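Local coordinates for protein ATP-dependent DNA helicase (Mycobacterium smegmatis, PDB 5V9X) that probably unwinds duplexes by using ATP hydrolysis to track along single-stranded DNA in the 3'-to-5' direction, as an Lhr-family helicase, at residues S292-A297 and V413-H418; V284-A289 and L396-E401; L258-P263 and V441-M446; D369-G374 and G392-V397. All blocks are in the same frame, centred on the assembly; numbering follows the deposited sequence.

Interaction 1. Residues S292-A297 and V413-H418. With ANP (phosphoaminophosphonic acid-adenylate ester), chain C.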
loop_
_atom_site.group_PDB
_atom_site.type_symbol
_atom_site.label_atom_id
_atom_site.label_comp_id
_atom_site.label_asym_id
_atom_site.label_seq_id
_atom_site.Cartn_x
_atom_site.Cartn_y
_atom_site.Cartn_z
ATOM N N SER A 292 -2.173 10.191 -24.407
ATOM C CA SER A 292 -2.208 10.603 -23.023
ATOM C C SER A 292 -1.424 9.572 -22.298
ATOM O O SER A 292 -1.556 8.413 -22.551
ATOM C CB SER A 292 -3.622 10.686 -22.491
ATOM O OG SER A 292 -4.123 12.001 -22.530
ATOM N N SER A 293 -0.628 10.012 -21.360
ATOM C CA SER A 293 0.252 9.125 -20.621
ATOM C C SER A 293 0.212 9.488 -19.146
ATOM O O SER A 293 0.106 10.665 -18.789
ATOM C CB SER A 293 1.688 9.209 -21.143
ATOM O OG SER A 293 1.714 9.168 -22.559
ATOM N N ILE A 294 0.281 8.470 -18.295
ATOM C CA ILE A 294 0.421 8.651 -16.856
ATOM C C ILE A 294 1.837 8.241 -16.480
ATOM O O ILE A 294 2.238 7.092 -16.701
ATOM C CB ILE A 294 -0.616 7.839 -16.068
ATOM C CG1 ILE A 294 -2.035 8.207 -16.502
ATOM C CG2 ILE A 294 -0.443 8.070 -14.575
ATOM C CD1 ILE A 294 -3.106 7.372 -15.832
ATOM N N VAL A 295 2.596 9.183 -15.930
ATOM C CA VAL A 295 3.925 8.915 -15.396
ATOM C C VAL A 295 3.793 8.794 -13.885
ATOM O O VAL A 295 3.398 9.753 -13.211
ATOM C CB VAL A 295 4.920 10.021 -15.785
ATOM C CG1 VAL A 295 6.324 9.666 -15.316
ATOM C CG2 VAL A 295 4.897 10.254 -17.288
ATOM N N PHE A 296 4.102 7.618 -13.348
ATOM C CA PHE A 296 4.000 7.373 -11.916
ATOM C C PHE A 296 5.350 7.602 -11.250
ATOM O O PHE A 296 6.368 7.056 -11.688
ATOM C CB PHE A 296 3.505 5.956 -11.626
ATOM C CG PHE A 296 2.021 5.780 -11.798
ATOM C CD1 PHE A 296 1.136 6.308 -10.870
ATOM C CD2 PHE A 296 1.510 5.078 -12.879
ATOM C CE1 PHE A 296 -0.236 6.147 -11.020
ATOM C CE2 PHE A 296 0.141 4.912 -13.036
ATOM C CZ PHE A 296 -0.733 5.449 -12.106
ATOM N N ALA A 297 5.349 8.409 -10.193
ATOM C CA ALA A 297 6.519 8.641 -9.360
ATOM C C ALA A 297 6.227 8.147 -7.951
ATOM O O ALA A 297 5.101 8.272 -7.462
ATOM C CB ALA A 297 6.898 10.124 -9.335
ATOM N N VAL A 413 0.006 0.090 -14.542
ATOM C CA VAL A 413 0.020 -0.090 -15.993
ATOM C C VAL A 413 -1.387 -0.346 -16.517
ATOM O O VAL A 413 -1.704 -0.004 -17.663
ATOM C CB VAL A 413 0.992 -1.225 -16.378
ATOM C CG1 VAL A 413 0.916 -1.530 -17.871
ATOM C CG2 VAL A 413 2.418 -0.855 -15.986
ATOM N N GLY A 414 -2.260 -0.918 -15.685
ATOM C CA GLY A 414 -3.633 -1.165 -16.088
ATOM C C GLY A 414 -4.409 0.081 -16.467
ATOM O O GLY A 414 -5.414 -0.024 -17.177
ATOM N N ARG A 415 -3.968 1.260 -16.012
ATOM C CA ARG A 415 -4.650 2.497 -16.382
ATOM C C ARG A 415 -4.622 2.722 -17.888
ATOM O O ARG A 415 -5.545 3.330 -18.442
ATOM C CB ARG A 415 -4.020 3.698 -15.671
ATOM C CG ARG A 415 -3.996 3.631 -14.146
ATOM C CD ARG A 415 -5.308 3.133 -13.577
ATOM N NE ARG A 415 -5.270 1.698 -13.326
ATOM C CZ ARG A 415 -6.347 0.927 -13.242
ATOM N NH1 ARG A 415 -7.553 1.451 -13.402
ATOM N NH2 ARG A 415 -6.216 -0.371 -13.008
ATOM N N ALA A 416 -3.579 2.248 -18.561
ATOM C CA ALA A 416 -3.495 2.362 -20.008
ATOM C C ALA A 416 -4.319 1.270 -20.682
ATOM O O ALA A 416 -4.468 0.162 -20.158
ATOM C CB ALA A 416 -2.038 2.284 -20.470
ATOM N N GLY A 417 -4.852 1.596 -21.857
ATOM C CA GLY A 417 -5.683 0.659 -22.599
ATOM C C GLY A 417 -6.868 0.144 -21.812
ATOM O O GLY A 417 -7.194 -1.048 -21.887
ATOM N N HIS A 418 -7.533 1.024 -21.064
ATOM C CA HIS A 418 -8.536 0.608 -20.084
ATOM C C HIS A 418 -9.879 0.308 -20.757
ATOM O O HIS A 418 -10.916 0.895 -20.450
ATOM C CB HIS A 418 -8.677 1.675 -19.008
ATOM C CG HIS A 418 -9.151 1.142 -17.694
ATOM N ND1 HIS A 418 -10.455 1.267 -17.266
ATOM C CD2 HIS A 418 -8.496 0.472 -16.717
ATOM C CE1 HIS A 418 -10.581 0.701 -16.080
ATOM N NE2 HIS A 418 -9.407 0.211 -15.724
HETATM P PG ANP C . -10.053 -1.910 -12.989
HETATM O O1G ANP C . -8.792 -1.168 -13.297
HETATM O O2G ANP C . -10.817 -1.194 -11.811
HETATM O O3G ANP C . -9.710 -3.398 -12.568
HETATM P PB ANP C . -12.480 -2.675 -14.075
HETATM O O1B ANP C . -13.174 -2.070 -12.822
HETATM O O2B ANP C . -12.258 -4.135 -13.877
HETATM N N3B ANP C . -11.024 -1.908 -14.369
HETATM P PA ANP C . -14.139 -1.088 -15.525
HETATM O O1A ANP C . -13.340 0.091 -15.107
HETATM O O2A ANP C . -15.462 -1.235 -14.775
HETATM O O3A ANP C . -13.387 -2.468 -15.317
HETATM O "O5'" ANP C . -14.396 -1.036 -17.085
HETATM C "C5'" ANP C . -13.374 -0.897 -18.128
HETATM C "C4'" ANP C . -13.950 -0.105 -19.276
HETATM O "O4'" ANP C . -14.769 -0.955 -20.121
HETATM C "C3'" ANP C . -14.878 1.018 -18.835
HETATM O "O3'" ANP C . -14.897 2.028 -19.831
HETATM C "C2'" ANP C . -16.237 0.318 -18.790
HETATM O "O2'" ANP C . -17.344 1.217 -18.617
HETATM C "C1'" ANP C . -16.131 -0.554 -20.044
HETATM N N9 ANP C . -16.952 -1.769 -20.055
HETATM C C8 ANP C . -17.648 -2.342 -19.022
HETATM N N7 ANP C . -18.275 -3.448 -19.347
HETATM C C5 ANP C . -17.982 -3.608 -20.692
HETATM C C6 ANP C . -18.347 -4.590 -21.632
HETATM N N6 ANP C . -19.119 -5.640 -21.344
HETATM N N1 ANP C . -17.884 -4.452 -22.897
HETATM C C2 ANP C . -17.108 -3.404 -23.188
HETATM N N3 ANP C . -16.700 -2.417 -22.386
HETATM C C4 ANP C . -17.170 -2.580 -21.144
#
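At the edge of the Phe296 ring, near its plane, lies Arg415 CG, 4.3 Å from Phe296 CZ; one face carries Ile294 CG2, offset toward the rim. The Arg415 guanidinium and the His418 imidazole both turn an edge to the same atom, O1G of the γ-phosphate of ANP, which lies in the plane of each. The sequence Gln-Arg-Val-Gly-Arg-Ala-Gly-His ending at His418 is consistent with motif VI of superfamily 2 helicases, whose arginines reach the nucleotide held between two RecA-like domains. Strand 292-296 supports the base of this arm: Ile294 CD1 packs on Arg415 CB at 3.8 Å, the two side chains crossing at a slant. From that footing the arginine bends at chi2 (-44°) and again at chi3, which turns its end away from the strand toward the phosphate. Both terminal nitrogens donate to O1G, Arg415 NH2 at 2.7 Å and Arg415 NH1 at 2.9 Å, and Arg415 NE is held by the carbonyl of Gln411. With the histidine included, three N-H groups grip one oxygen, which probably helps to hold the γ-phosphate from the C-terminal domain, while Lys75 bonds to the nucleotide from the other domain. Asp390 OD1 holds His418 ND1 and so orients the ring. Its opposite nitrogen, His418 NE2, meets ANP O1G at 2.9 Å with a nearly straight N-H...O angle of 178°.

Interaction 2. Residues V284-A289 and L396-E401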
loop_
_atom_site.group_PDB
_atom_site.type_symbol
_atom_site.label_atom_id
_atom_site.label_comp_id
_atom_site.label_asym_id
_atom_site.label_seq_id
_atom_site.Cartn_x
_atom_site.Cartn_y
_atom_site.Cartn_z
ATOM N N VAL A 284 9.514 12.468 -22.442
ATOM C CA VAL A 284 8.884 13.423 -23.348
ATOM C C VAL A 284 8.764 12.825 -24.743
ATOM O O VAL A 284 7.749 13.005 -25.428
ATOM C CB VAL A 284 9.664 14.751 -23.356
ATOM C CG1 VAL A 284 9.028 15.740 -24.317
ATOM C CG2 VAL A 284 9.715 15.340 -21.956
ATOM N N ASP A 285 9.792 12.092 -25.182
ATOM C CA ASP A 285 9.701 11.363 -26.443
ATOM C C ASP A 285 8.512 10.410 -26.441
ATOM O O ASP A 285 7.791 10.298 -27.441
ATOM C CB ASP A 285 10.996 10.591 -26.704
ATOM C CG ASP A 285 12.161 11.494 -27.066
ATOM O OD1 ASP A 285 11.970 12.726 -27.134
ATOM O OD2 ASP A 285 13.270 10.967 -27.288
ATOM N N LEU A 286 8.285 9.723 -25.320
ATOM C CA LEU A 286 7.195 8.754 -25.257
ATOM C C LEU A 286 5.840 9.446 -25.151
ATOM O O LEU A 286 4.860 8.990 -25.750
ATOM C CB LEU A 286 7.415 7.799 -24.085
ATOM C CG LEU A 286 8.487 6.737 -24.339
ATOM C CD1 LEU A 286 8.914 6.059 -23.044
ATOM C CD2 LEU A 286 7.975 5.711 -25.337
ATOM N N VAL A 287 5.763 10.544 -24.395
ATOM C CA VAL A 287 4.506 11.283 -24.291
ATOM C C VAL A 287 4.131 11.875 -25.642
ATOM O O VAL A 287 2.998 11.727 -26.112
ATOM C CB VAL A 287 4.601 12.372 -23.207
ATOM C CG1 VAL A 287 3.339 13.219 -23.202
ATOM C CG2 VAL A 287 4.825 11.748 -21.841
ATOM N N GLU A 288 5.085 12.552 -26.290
ATOM C CA GLU A 288 4.827 13.150 -27.596
ATOM C C GLU A 288 4.428 12.113 -28.638
ATOM O O GLU A 288 3.802 12.470 -29.642
ATOM C CB GLU A 288 6.060 13.925 -28.070
ATOM C CG GLU A 288 6.332 15.208 -27.288
ATOM C CD GLU A 288 7.601 15.918 -27.736
ATOM O OE1 GLU A 288 8.434 15.289 -28.427
ATOM O OE2 GLU A 288 7.766 17.110 -27.396
ATOM N N ALA A 289 4.745 10.863 -28.394
ATOM C CA ALA A 289 4.385 9.824 -29.316
ATOM C C ALA A 289 3.069 9.138 -29.004
ATOM O O ALA A 289 2.617 8.325 -29.784
ATOM C CB ALA A 289 5.491 8.806 -29.357
ATOM N N LEU A 396 -0.673 4.899 -22.547
ATOM C CA LEU A 396 0.692 4.674 -22.087
ATOM C C LEU A 396 0.769 4.979 -20.599
ATOM O O LEU A 396 0.258 6.009 -20.149
ATOM C CB LEU A 396 1.692 5.549 -22.853
ATOM C CG LEU A 396 3.164 5.383 -22.459
ATOM C CD1 LEU A 396 3.734 4.094 -23.030
ATOM C CD2 LEU A 396 3.993 6.583 -22.894
ATOM N N VAL A 397 1.395 4.081 -19.843
ATOM C CA VAL A 397 1.779 4.334 -18.460
ATOM C C VAL A 397 3.287 4.163 -18.358
ATOM O O VAL A 397 3.835 3.155 -18.818
ATOM C CB VAL A 397 1.059 3.397 -17.471
ATOM C CG1 VAL A 397 1.706 3.485 -16.095
ATOM C CG2 VAL A 397 -0.418 3.747 -17.381
ATOM N N ILE A 398 3.955 5.150 -17.774
ATOM C CA ILE A 398 5.389 5.097 -17.530
ATOM C C ILE A 398 5.608 5.009 -16.028
ATOM O O ILE A 398 5.032 5.793 -15.263
ATOM C CB ILE A 398 6.112 6.315 -18.126
ATOM C CG1 ILE A 398 5.927 6.359 -19.643
ATOM C CG2 ILE A 398 7.584 6.277 -17.770
ATOM C CD1 ILE A 398 6.580 7.555 -20.297
ATOM N N GLN A 399 6.430 4.053 -15.606
ATOM C CA GLN A 399 6.753 3.847 -14.199
ATOM C C GLN A 399 8.214 4.220 -13.986
ATOM O O GLN A 399 9.111 3.557 -14.515
ATOM C CB GLN A 399 6.487 2.403 -13.779
ATOM C CG GLN A 399 6.946 2.075 -12.367
ATOM C CD GLN A 399 6.215 2.882 -11.316
ATOM O OE1 GLN A 399 5.005 3.085 -11.409
ATOM N NE2 GLN A 399 6.947 3.355 -10.311
ATOM N N VAL A 400 8.447 5.282 -13.222
ATOM C CA VAL A 400 9.797 5.710 -12.870
ATOM C C VAL A 400 10.195 4.992 -11.589
ATOM O O VAL A 400 9.482 5.072 -10.582
ATOM C CB VAL A 400 9.871 7.235 -12.706
ATOM C CG1 VAL A 400 11.062 7.628 -11.845
ATOM C CG2 VAL A 400 9.970 7.901 -14.070
ATOM N N GLU A 401 11.328 4.281 -11.638
ATOM C CA GLU A 401 11.797 3.385 -10.582
ATOM C C GLU A 401 10.883 2.169 -10.471
ATOM O O GLU A 401 9.718 2.225 -10.878
ATOM C CB GLU A 401 11.900 4.114 -9.236
ATOM C CG GLU A 401 12.624 3.339 -8.139
ATOM C CD GLU A 401 12.808 4.150 -6.869
ATOM O OE1 GLU A 401 11.917 4.962 -6.541
ATOM O OE2 GLU A 401 13.852 3.980 -6.203
#
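Leu286 lays its CB and CD1 over the end of Ile398, and its CB also meets Leu396. Atom by atom, Leu286 CB is 3.8 Å from Leu396 CD2 and 3.9 Å from Ile398 CD1, while Leu286 CD1 closes a second 3.9 Å contact with the same Ile398 CD1. With Ile398 CG1 anti to the carbonyl carbon (chi1 -61°) and the chain then extended, CD1 is carried out to the helix. Leu396 approaches differently: its CD2 rests against both Leu286 CB and the backbone Leu286 O, an oxygen that also accepts a hydrogen bond from His290 ND1. Helix 276-288 links the parallel strands 256-262 and 292-296 in a beta-alpha-beta crossover of the C-terminal RecA-like domain, and here it packs on strand 394-400, which lies between those two in the sheet. Phe429 of the next strand touches both Leu286 and Ile398, extending the apolar patch. Farther along the strand, Gln399 NE2 donates in its own amide plane to Glu401 O at 3.0 Å, and Gln399 OE1 accepts from Arg412. No hydrogen bond crosses between the two segments, so they meet through aliphatic contact, with Leu396 and Ile398 buried and Leu286 partly exposed.

Interaction 3. Residues L258-P263 and V441-M446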
loop_
_atom_site.group_PDB
_atom_site.type_symbol
_atom_site.label_atom_id
_atom_site.label_comp_id
_atom_site.label_asym_id
_atom_site.label_seq_id
_atom_site.Cartn_x
_atom_site.Cartn_y
_atom_site.Cartn_z
ATOM N N LEU A 258 4.973 -4.585 -21.934
ATOM C CA LEU A 258 5.900 -4.020 -20.965
ATOM C C LEU A 258 7.278 -3.807 -21.586
ATOM O O LEU A 258 7.631 -4.402 -22.607
ATOM C CB LEU A 258 6.005 -4.924 -19.737
ATOM C CG LEU A 258 4.680 -5.223 -19.035
ATOM C CD1 LEU A 258 4.899 -6.149 -17.848
ATOM C CD2 LEU A 258 4.002 -3.935 -18.595
ATOM N N SER A 259 8.061 -2.944 -20.943
ATOM C CA SER A 259 9.347 -2.530 -21.479
ATOM C C SER A 259 10.167 -1.881 -20.374
ATOM O O SER A 259 9.627 -1.136 -19.551
ATOM C CB SER A 259 9.161 -1.557 -22.649
ATOM O OG SER A 259 10.383 -0.938 -23.001
ATOM N N VAL A 260 11.467 -2.171 -20.360
ATOM C CA VAL A 260 12.409 -1.585 -19.412
ATOM C C VAL A 260 13.448 -0.829 -20.225
ATOM O O VAL A 260 14.307 -1.443 -20.873
ATOM C CB VAL A 260 13.071 -2.643 -18.518
ATOM C CG1 VAL A 260 14.106 -1.996 -17.612
ATOM C CG2 VAL A 260 12.027 -3.369 -17.692
ATOM N N GLN A 261 13.378 0.498 -20.194
ATOM C CA GLN A 261 14.223 1.354 -21.015
ATOM C C GLN A 261 15.290 2.019 -20.155
ATOM O O GLN A 261 14.983 2.591 -19.102
ATOM C CB GLN A 261 13.382 2.407 -21.742
ATOM C CG GLN A 261 12.338 1.805 -22.679
ATOM C CD GLN A 261 11.541 2.850 -23.443
ATOM O OE1 GLN A 261 11.845 4.042 -23.392
ATOM N NE2 GLN A 261 10.513 2.403 -24.159
ATOM N N VAL A 262 16.540 1.933 -20.605
ATOM C CA VAL A 262 17.672 2.604 -19.972
ATOM C C VAL A 262 18.320 3.517 -21.007
ATOM O O VAL A 262 18.956 3.031 -21.954
ATOM C CB VAL A 262 18.683 1.593 -19.406
ATOM C CG1 VAL A 262 19.959 2.301 -18.982
ATOM C CG2 VAL A 262 18.076 0.842 -18.234
ATOM N N PRO A 263 18.187 4.841 -20.874
ATOM C CA PRO A 263 18.626 5.736 -21.957
ATOM C C PRO A 263 20.136 5.869 -22.095
ATOM O O PRO A 263 20.597 6.316 -23.152
ATOM C CB PRO A 263 17.987 7.084 -21.583
ATOM C CG PRO A 263 16.941 6.760 -20.548
ATOM C CD PRO A 263 17.459 5.564 -19.820
ATOM N N VAL A 441 12.795 -7.850 -12.640
ATOM C CA VAL A 441 12.032 -8.849 -11.894
ATOM C C VAL A 441 10.563 -8.453 -11.828
ATOM O O VAL A 441 9.670 -9.300 -11.947
ATOM C CB VAL A 441 12.630 -9.047 -10.489
ATOM C CG1 VAL A 441 11.763 -9.987 -9.666
ATOM C CG2 VAL A 441 14.048 -9.584 -10.585
ATOM N N THR A 442 10.290 -7.159 -11.653
ATOM C CA THR A 442 8.907 -6.697 -11.595
ATOM C C THR A 442 8.180 -6.981 -12.904
ATOM O O THR A 442 7.068 -7.522 -12.902
ATOM C CB THR A 442 8.867 -5.207 -11.263
ATOM O OG1 THR A 442 9.476 -4.988 -9.985
ATOM C CG2 THR A 442 7.431 -4.714 -11.223
ATOM N N VAL A 443 8.796 -6.624 -14.035
ATOM C CA VAL A 443 8.213 -6.943 -15.336
ATOM C C VAL A 443 8.028 -8.448 -15.481
ATOM O O VAL A 443 7.007 -8.919 -15.998
ATOM C CB VAL A 443 9.088 -6.369 -16.467
ATOM C CG1 VAL A 443 8.689 -6.959 -17.814
ATOM C CG2 VAL A 443 8.984 -4.855 -16.500
ATOM N N GLN A 444 9.009 -9.223 -15.013
ATOM C CA GLN A 444 8.923 -10.676 -15.096
ATOM C C GLN A 444 7.711 -11.202 -14.333
ATOM O O GLN A 444 6.918 -11.986 -14.869
ATOM C CB GLN A 444 10.214 -11.293 -14.560
ATOM C CG GLN A 444 10.216 -12.805 -14.499
ATOM C CD GLN A 444 11.482 -13.346 -13.867
ATOM O OE1 GLN A 444 12.502 -13.516 -14.537
ATOM N NE2 GLN A 444 11.428 -13.610 -12.565
ATOM N N ARG A 445 7.548 -10.774 -13.079
ATOM C CA ARG A 445 6.430 -11.250 -12.271
ATOM C C ARG A 445 5.093 -10.747 -12.802
ATOM O O ARG A 445 4.082 -11.448 -12.683
ATOM C CB ARG A 445 6.617 -10.825 -10.813
ATOM C CG ARG A 445 7.956 -11.228 -10.200
ATOM C CD ARG A 445 7.899 -12.591 -9.532
ATOM N NE ARG A 445 7.311 -12.524 -8.196
ATOM C CZ ARG A 445 7.116 -13.579 -7.412
ATOM N NH1 ARG A 445 7.456 -14.790 -7.831
ATOM N NH2 ARG A 445 6.576 -13.425 -6.211
ATOM N N MET A 446 5.065 -9.542 -13.382
ATOM C CA MET A 446 3.819 -9.008 -13.930
ATOM C C MET A 446 3.323 -9.846 -15.100
ATOM O O MET A 446 2.116 -10.079 -15.238
ATOM C CB MET A 446 4.012 -7.559 -14.374
ATOM C CG MET A 446 4.184 -6.558 -13.255
ATOM S SD MET A 446 4.801 -4.981 -13.884
ATOM C CE MET A 446 3.404 -4.439 -14.864
#
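Val443 and Leu258 form the centre of the contact, with Val260 and Met446 completing the first shell. Val443 uses both of its branches: CG1 rests on Leu258, 3.9 Å from Leu258 CD1, and CG2 meets Val260 CG2 at 3.6 Å. Those two CG2 methyls belong to side chains that run past each other in opposite directions, so the valines touch alongside rather than end on. Met446 comes in from the next turn of the helix. Its chain bends at chi3 (67°), which folds CE back over the fork of Leu258, 3.8 Å from both Leu258 CD1 and Leu258 CD2, while Met446 CB lies 3.9 Å from Leu258 CD1. Met446 thus meets Leu258 CD1 with both ends of its side chain, CB and CE, with SD slightly farther off; all four residues are buried.

A second shell backs these groups. Val413 and Leu410 of helix 406-413 touch Met446, and Val413 also touches Leu258; Leu428 of the adjoining strand supports Val443. The strand itself is held by backbone bonds, from Ser259 and Gln261 to Leu428 on one edge and from Val260 to Gly656 and Ala658 on the other. Its axis passes 9.1 Å from that of the helix segment, and the two run antiparallel, at 174°. On the other side of the sheet Gln261 touches Leu286 of helix 276-288, so helices cover both faces of strand 256-262. Such a parallel sheet sandwiched between helices is the alpha/beta layering of a RecA-like helicase domain.

Interaction 4. Residues D369-G374 and G392-V397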
loop_
_atom_site.group_PDB
_atom_site.type_symbol
_atom_site.label_atom_id
_atom_site.label_comp_id
_atom_site.label_asym_id
_atom_site.label_seq_id
_atom_site.Cartn_x
_atom_site.Cartn_y
_atom_site.Cartn_z
ATOM N N ASP A 369 -10.288 16.018 -14.985
ATOM C CA ASP A 369 -11.226 16.342 -16.056
ATOM C C ASP A 369 -10.510 16.448 -17.398
ATOM O O ASP A 369 -10.968 15.888 -18.401
ATOM C CB ASP A 369 -11.968 17.638 -15.728
ATOM C CG ASP A 369 -13.206 17.837 -16.587
ATOM O OD1 ASP A 369 -13.086 17.841 -17.832
ATOM O OD2 ASP A 369 -14.308 17.984 -16.013
ATOM N N ASP A 370 -9.383 17.164 -17.436
ATOM C CA ASP A 370 -8.631 17.290 -18.680
ATOM C C ASP A 370 -7.990 15.974 -19.103
ATOM O O ASP A 370 -7.715 15.788 -20.294
ATOM C CB ASP A 370 -7.567 18.379 -18.546
ATOM C CG ASP A 370 -8.167 19.766 -18.455
ATOM O OD1 ASP A 370 -9.353 19.923 -18.812
ATOM O OD2 ASP A 370 -7.454 20.700 -18.030
ATOM N N LEU A 371 -7.743 15.063 -18.159
ATOM C CA LEU A 371 -7.281 13.727 -18.514
ATOM C C LEU A 371 -8.424 12.874 -19.046
ATOM O O LEU A 371 -8.242 12.112 -20.004
ATOM C CB LEU A 371 -6.639 13.053 -17.300
ATOM C CG LEU A 371 -6.024 11.667 -17.495
ATOM C CD1 LEU A 371 -4.872 11.727 -18.484
ATOM C CD2 LEU A 371 -5.561 11.103 -16.164
ATOM N N LYS A 372 -9.605 12.990 -18.432
ATOM C CA LYS A 372 -10.773 12.248 -18.893
ATOM C C LYS A 372 -11.107 12.571 -20.343
ATOM O O LYS A 372 -11.566 11.694 -21.085
ATOM C CB LYS A 372 -11.968 12.555 -17.986
ATOM C CG LYS A 372 -13.139 11.591 -18.118
ATOM C CD LYS A 372 -12.791 10.225 -17.551
ATOM C CE LYS A 372 -14.024 9.359 -17.369
ATOM N NZ LYS A 372 -13.696 8.083 -16.672
ATOM N N SER A 373 -10.873 13.811 -20.771
ATOM C CA SER A 373 -11.195 14.249 -22.122
ATOM C C SER A 373 -10.007 14.179 -23.074
ATOM O O SER A 373 -10.162 14.488 -24.260
ATOM C CB SER A 373 -11.743 15.679 -22.091
ATOM O OG SER A 373 -10.774 16.581 -21.585
ATOM N N GLY A 374 -8.832 13.782 -22.594
ATOM C CA GLY A 374 -7.655 13.735 -23.434
ATOM C C GLY A 374 -7.003 15.072 -23.703
ATOM O O GLY A 374 -5.974 15.109 -24.389
ATOM N N GLY A 392 -10.191 6.670 -20.916
ATOM C CA GLY A 392 -10.141 6.059 -22.234
ATOM C C GLY A 392 -9.117 6.657 -23.177
ATOM O O GLY A 392 -8.873 6.078 -24.241
ATOM N N ALA A 393 -8.516 7.790 -22.818
ATOM C CA ALA A 393 -7.517 8.435 -23.659
ATOM C C ALA A 393 -6.089 8.037 -23.309
ATOM O O ALA A 393 -5.172 8.355 -24.071
ATOM C CB ALA A 393 -7.651 9.957 -23.568
ATOM N N VAL A 394 -5.877 7.356 -22.187
ATOM C CA VAL A 394 -4.534 6.983 -21.755
ATOM C C VAL A 394 -4.143 5.691 -22.465
ATOM O O VAL A 394 -4.736 4.637 -22.229
ATOM C CB VAL A 394 -4.458 6.824 -20.232
ATOM C CG1 VAL A 394 -3.055 6.408 -19.813
ATOM C CG2 VAL A 394 -4.860 8.115 -19.543
ATOM N N ASP A 395 -3.140 5.770 -23.344
ATOM C CA ASP A 395 -2.609 4.586 -24.011
ATOM C C ASP A 395 -1.140 4.352 -23.668
ATOM O O ASP A 395 -0.433 3.669 -24.416
ATOM C CB ASP A 395 -2.804 4.676 -25.528
ATOM C CG ASP A 395 -2.174 5.918 -26.140
ATOM O OD1 ASP A 395 -1.736 6.812 -25.388
ATOM O OD2 ASP A 395 -2.122 5.997 -27.387
ATOM N N LEU A 396 -0.673 4.899 -22.547
ATOM C CA LEU A 396 0.692 4.674 -22.087
ATOM C C LEU A 396 0.769 4.979 -20.599
ATOM O O LEU A 396 0.258 6.009 -20.149
ATOM C CB LEU A 396 1.692 5.549 -22.853
ATOM C CG LEU A 396 3.164 5.383 -22.459
ATOM C CD1 LEU A 396 3.734 4.094 -23.030
ATOM C CD2 LEU A 396 3.993 6.583 -22.894
ATOM N N VAL A 397 1.395 4.081 -19.843
ATOM C CA VAL A 397 1.779 4.334 -18.460
ATOM C C VAL A 397 3.287 4.163 -18.358
ATOM O O VAL A 397 3.835 3.155 -18.818
ATOM C CB VAL A 397 1.059 3.397 -17.471
ATOM C CG1 VAL A 397 1.706 3.485 -16.095
ATOM C CG2 VAL A 397 -0.418 3.747 -17.381
#
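Leu371 holds CG anti to its own backbone nitrogen (chi1 -177°), and chi2 of 63° then swings the end of the side chain toward Val394. The methyls that meet are Leu371 CD1 and Val394 CG2, 3.8 Å apart, on side chains inclined to each other. Just past the helix, Gly374 is the first residue to leave helical backbone angles, and its positive phi of 77° turns the chain so that Gly374 CA lies 3.8 Å from Ala393 CB. The same methyl has Leu371 O at 4.2 Å, so Ala393 rests against the backbone where the helix ends. This joins the C-terminal end of helix 361-372 to the start of strand 394-400 in the second RecA-like domain; on the neighbouring strand 292-296, Ser292 touches Leu371 and Ile294 touches Val394. Asp369 O receives both Ser373 N at 3.2 Å and Ser373 OG at 3.3 Å, the two donors arriving from opposite faces of the carbonyl plane, while Gly374 N bonds to Leu371 O at 3.1 Å. Lys372 leaves the contact in another direction: its NZ donates to Asp390 O and forms a salt bridge with Asp112 of the DEAD/DEAH-box region.

Overall arrangement
From the N-terminal side, strand 256-262 comes first, and interaction 3 closes the longest loop, spanning 178 residues to helix 433-448 and enclosing the other three contacts. Helix 276-288 and strand 292-296 follow directly, opening interactions 2 and 1. These two cross: interaction 2 returns at strand 394-400, whereas interaction 1 waits for the loop after helix 406-413. Interaction 4, a short closure from helix 361-372, falls within interaction 1 and ends on the same strand as interaction 2, sharing Leu396 and Val397 with it. All four reach one parallel sheet; interactions 2, 3 and 4 join helices to it, and interaction 1 links it to the nucleotide.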